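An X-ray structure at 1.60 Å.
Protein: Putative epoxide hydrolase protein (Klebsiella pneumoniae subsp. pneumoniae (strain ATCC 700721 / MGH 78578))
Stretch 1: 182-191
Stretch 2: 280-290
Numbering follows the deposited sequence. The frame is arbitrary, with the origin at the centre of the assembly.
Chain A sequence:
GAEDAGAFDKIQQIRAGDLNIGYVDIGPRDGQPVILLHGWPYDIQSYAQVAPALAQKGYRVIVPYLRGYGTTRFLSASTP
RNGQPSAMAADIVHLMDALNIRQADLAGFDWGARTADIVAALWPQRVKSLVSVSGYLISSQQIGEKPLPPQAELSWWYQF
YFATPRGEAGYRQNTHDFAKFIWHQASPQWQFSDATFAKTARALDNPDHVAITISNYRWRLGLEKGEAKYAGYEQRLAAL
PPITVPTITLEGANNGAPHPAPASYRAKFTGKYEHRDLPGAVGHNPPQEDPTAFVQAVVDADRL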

# COMPACT_ATOMS: atom_id res chain seq x y z
N ILE A 182 6.28 -5.05 14.69
CA ILE A 182 5.74 -3.91 14.05
C ILE A 182 4.18 -3.98 14.00
O ILE A 182 3.50 -2.97 14.18
CB ILE A 182 6.33 -3.74 12.65
CG1 ILE A 182 7.84 -3.35 12.73
CG2 ILE A 182 5.55 -2.71 11.85
CD1 ILE A 182 8.13 -2.01 13.40
N TRP A 183 3.60 -5.14 13.67
CA TRP A 183 2.17 -5.22 13.65
C TRP A 183 1.54 -4.81 14.98
O TRP A 183 0.56 -4.09 15.03
CB TRP A 183 1.69 -6.66 13.29
CG TRP A 183 1.66 -7.11 11.89
CD1 TRP A 183 2.53 -6.82 10.93
CD2 TRP A 183 0.74 -8.06 11.32
NE1 TRP A 183 2.20 -7.47 9.78
CE2 TRP A 183 1.11 -8.26 10.01
CE3 TRP A 183 -0.36 -8.74 11.81
CZ2 TRP A 183 0.44 -9.12 9.15
CZ3 TRP A 183 -1.08 -9.57 10.96
CH2 TRP A 183 -0.68 -9.77 9.68
N HIS A 184 2.14 -5.29 16.06
CA HIS A 184 1.61 -4.99 17.42
C HIS A 184 1.81 -3.52 17.74
O HIS A 184 0.93 -2.93 18.32
CB HIS A 184 2.36 -5.82 18.49
CG HIS A 184 1.93 -7.24 18.60
ND1 HIS A 184 0.62 -7.62 18.80
CD2 HIS A 184 2.65 -8.39 18.58
CE1 HIS A 184 0.54 -8.92 18.87
NE2 HIS A 184 1.77 -9.42 18.79
N GLN A 185 2.92 -2.92 17.32
CA GLN A 185 3.08 -1.47 17.57
C GLN A 185 2.04 -0.66 16.81
O GLN A 185 1.58 0.40 17.26
CB GLN A 185 4.45 -1.01 17.12
CG GLN A 185 5.61 -1.43 18.03
CD GLN A 185 6.86 -0.56 17.69
OE1 GLN A 185 7.27 -0.47 16.52
NE2 GLN A 185 7.38 0.11 18.68
N ALA A 186 1.81 -1.07 15.57
CA ALA A 186 0.99 -0.26 14.64
C ALA A 186 -0.48 -0.39 14.96
O ALA A 186 -1.25 0.52 14.67
CB ALA A 186 1.29 -0.68 13.21
N SER A 187 -0.90 -1.53 15.51
CA SER A 187 -2.32 -1.74 15.87
C SER A 187 -2.41 -2.37 17.27
O SER A 187 -2.62 -3.55 17.42
CB SER A 187 -2.99 -2.65 14.84
OG SER A 187 -3.01 -2.08 13.54
N PRO A 188 -2.05 -1.58 18.25
CA PRO A 188 -1.97 -2.15 19.62
C PRO A 188 -3.20 -2.83 20.19
O PRO A 188 -3.03 -3.71 21.05
CB PRO A 188 -1.65 -0.93 20.51
CG PRO A 188 -1.28 0.12 19.62
CD PRO A 188 -1.78 -0.15 18.23
N GLN A 189 -4.38 -2.53 19.69
CA GLN A 189 -5.60 -3.17 20.14
C GLN A 189 -6.11 -4.25 19.19
O GLN A 189 -7.16 -4.85 19.43
CB GLN A 189 -6.68 -2.08 20.41
CG GLN A 189 -6.51 -1.36 21.74
CD GLN A 189 -5.27 -0.46 21.86
OE1 GLN A 189 -5.11 0.51 21.11
NE2 GLN A 189 -4.44 -0.71 22.89
N TRP A 190 -5.36 -4.57 18.12
CA TRP A 190 -5.73 -5.67 17.28
C TRP A 190 -5.20 -6.98 17.84
O TRP A 190 -3.97 -7.26 17.79
CB TRP A 190 -5.16 -5.42 15.86
CG TRP A 190 -5.52 -6.49 14.82
CD1 TRP A 190 -6.58 -7.30 14.82
CD2 TRP A 190 -4.87 -6.64 13.55
NE1 TRP A 190 -6.59 -8.07 13.67
CE2 TRP A 190 -5.58 -7.64 12.84
CE3 TRP A 190 -3.76 -6.06 12.96
CZ2 TRP A 190 -5.13 -8.15 11.63
CZ3 TRP A 190 -3.34 -6.51 11.74
CH2 TRP A 190 -4.07 -7.57 11.06
N GLN A 191 -6.11 -7.86 18.27
CA GLN A 191 -5.70 -9.13 18.84
C GLN A 191 -5.60 -10.21 17.77
O GLN A 191 -6.28 -11.24 17.80
CB GLN A 191 -6.72 -9.48 19.92
CG GLN A 191 -6.77 -8.49 21.06
CD GLN A 191 -7.82 -8.90 22.09
OE1 GLN A 191 -8.86 -8.25 22.20
NE2 GLN A 191 -7.60 -10.00 22.78
N GLY A 280 -13.33 2.60 17.07
CA GLY A 280 -13.07 1.36 17.73
C GLY A 280 -11.62 1.00 17.95
O GLY A 280 -10.75 1.82 18.10
N ALA A 281 -11.36 -0.27 17.95
CA ALA A 281 -10.03 -0.80 18.20
C ALA A 281 -9.19 -0.70 16.90
O ALA A 281 -8.05 -1.22 16.87
CB ALA A 281 -10.11 -2.29 18.63
N VAL A 282 -9.73 -0.02 15.87
CA VAL A 282 -9.07 -0.06 14.48
C VAL A 282 -7.79 0.71 14.47
O VAL A 282 -7.72 1.90 14.88
CB VAL A 282 -9.99 0.52 13.34
CG1 VAL A 282 -9.34 0.31 11.99
CG2 VAL A 282 -11.34 -0.18 13.33
N GLY A 283 -6.74 0.04 14.03
CA GLY A 283 -5.42 0.54 13.95
C GLY A 283 -4.94 0.90 12.55
O GLY A 283 -5.68 1.55 11.76
N HIS A 284 -3.76 0.44 12.23
CA HIS A 284 -3.06 0.78 11.03
C HIS A 284 -3.52 0.02 9.78
O HIS A 284 -3.17 0.42 8.64
CB HIS A 284 -1.60 0.49 11.31
CG HIS A 284 -0.67 0.83 10.21
ND1 HIS A 284 -0.57 2.09 9.67
CD2 HIS A 284 0.30 0.10 9.62
CE1 HIS A 284 0.38 2.10 8.74
NE2 HIS A 284 0.94 0.92 8.73
N ASN A 285 -4.27 -1.06 9.98
CA ASN A 285 -4.73 -1.90 8.83
C ASN A 285 -6.26 -2.03 8.80
O ASN A 285 -6.82 -3.06 9.18
CB ASN A 285 -3.99 -3.24 8.89
CG ASN A 285 -4.25 -4.12 7.69
OD1 ASN A 285 -5.16 -3.88 6.87
ND2 ASN A 285 -3.45 -5.17 7.56
N PRO A 286 -6.96 -0.95 8.42
CA PRO A 286 -8.40 -1.02 8.39
C PRO A 286 -9.00 -2.13 7.55
O PRO A 286 -10.00 -2.72 7.96
CB PRO A 286 -8.79 0.37 7.85
CG PRO A 286 -7.72 1.27 8.35
CD PRO A 286 -6.51 0.47 8.21
N PRO A 287 -8.40 -2.44 6.39
CA PRO A 287 -9.14 -3.51 5.68
C PRO A 287 -9.09 -4.86 6.39
O PRO A 287 -10.04 -5.63 6.31
CB PRO A 287 -8.46 -3.61 4.32
CG PRO A 287 -7.13 -2.90 4.46
CD PRO A 287 -7.34 -1.89 5.58
N GLN A 288 -7.95 -5.17 6.99
CA GLN A 288 -7.84 -6.47 7.64
C GLN A 288 -8.60 -6.44 8.99
O GLN A 288 -9.22 -7.47 9.38
CB GLN A 288 -6.41 -6.85 7.87
CG GLN A 288 -6.29 -8.38 8.00
CD GLN A 288 -4.87 -8.94 7.78
OE1 GLN A 288 -3.98 -8.29 7.28
NE2 GLN A 288 -4.71 -10.21 8.16
N GLU A 289 -8.54 -5.33 9.68
CA GLU A 289 -9.10 -5.18 11.06
C GLU A 289 -10.56 -4.88 11.05
O GLU A 289 -11.25 -5.28 11.97
CB GLU A 289 -8.38 -4.05 11.78
CG GLU A 289 -6.91 -4.34 12.02
CD GLU A 289 -6.22 -3.13 12.69
OE1 GLU A 289 -6.77 -2.73 13.77
OE2 GLU A 289 -5.15 -2.72 12.20
N ASP A 290 -11.07 -4.15 10.07
CA ASP A 290 -12.46 -3.75 9.96
C ASP A 290 -12.96 -3.85 8.50
O ASP A 290 -13.28 -2.83 7.86
CB ASP A 290 -12.66 -2.34 10.50
CG ASP A 290 -14.17 -2.00 10.78
OD1 ASP A 290 -15.07 -2.77 10.38
OD2 ASP A 290 -14.34 -0.88 11.25
O HOH W 1 -5.14 -0.94 17.30

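The contact joins the end of a helix and the turn that follows it (S187 to W190, type I) to a loop and short helix, with no touching pair closer than 91 residues in sequence, and its polar centre is the pair S187 and E289. S187, the first residue to leave helical phi/psi, points its CB toward the other stretch; with chi1 at -63° (m), its hydroxyl accepts from H284 N (N to OG 2.9 Å, N-H...O angle 151°) and donates to E289 OE2 (OG to OE2 2.6 Å). E289 starts sideways, but an m, t conformation (chi1 -65°, chi2 177°) carries its carboxylate to the serine. There it also gathers two amides of its own stretch: G283 N to OE1 is 2.8 Å and N285 N to OE2 is 2.9 Å, so one charged group ties the loop to the helix and to S187. G283 leaves room for this arrangement, since a CB there would lie 2.4 Å from S187 OG, a clash.

The aliphatic part of E289 also serves W190, whose t rotamer (chi1 -178°) sends the indole across it. E289 CG sits over one face of the five-membered ring, 3.6 Å from its centroid and 19° off the normal, a CH-pi contact. At the ring edge, W190 CH2 meets Q288 CD at 3.6 Å; Q288, t at chi1 and chi2, extends far enough that its NE2 also comes within 4.3 Å of W183 CH2. N285 (chi1 -173°, t) turns OD1 back to cap the short helix, accepting from Q288 N at 3.1 Å.

Nearby, A186 CB packs 3.7 Å from H284 CB. Toward the exposed end, Q189 CB meets A281 CB at 3.9 Å, and a water bridges their backbones, accepting from Q189 N and donating to A281 O, its oxygen 3.0 Å from each.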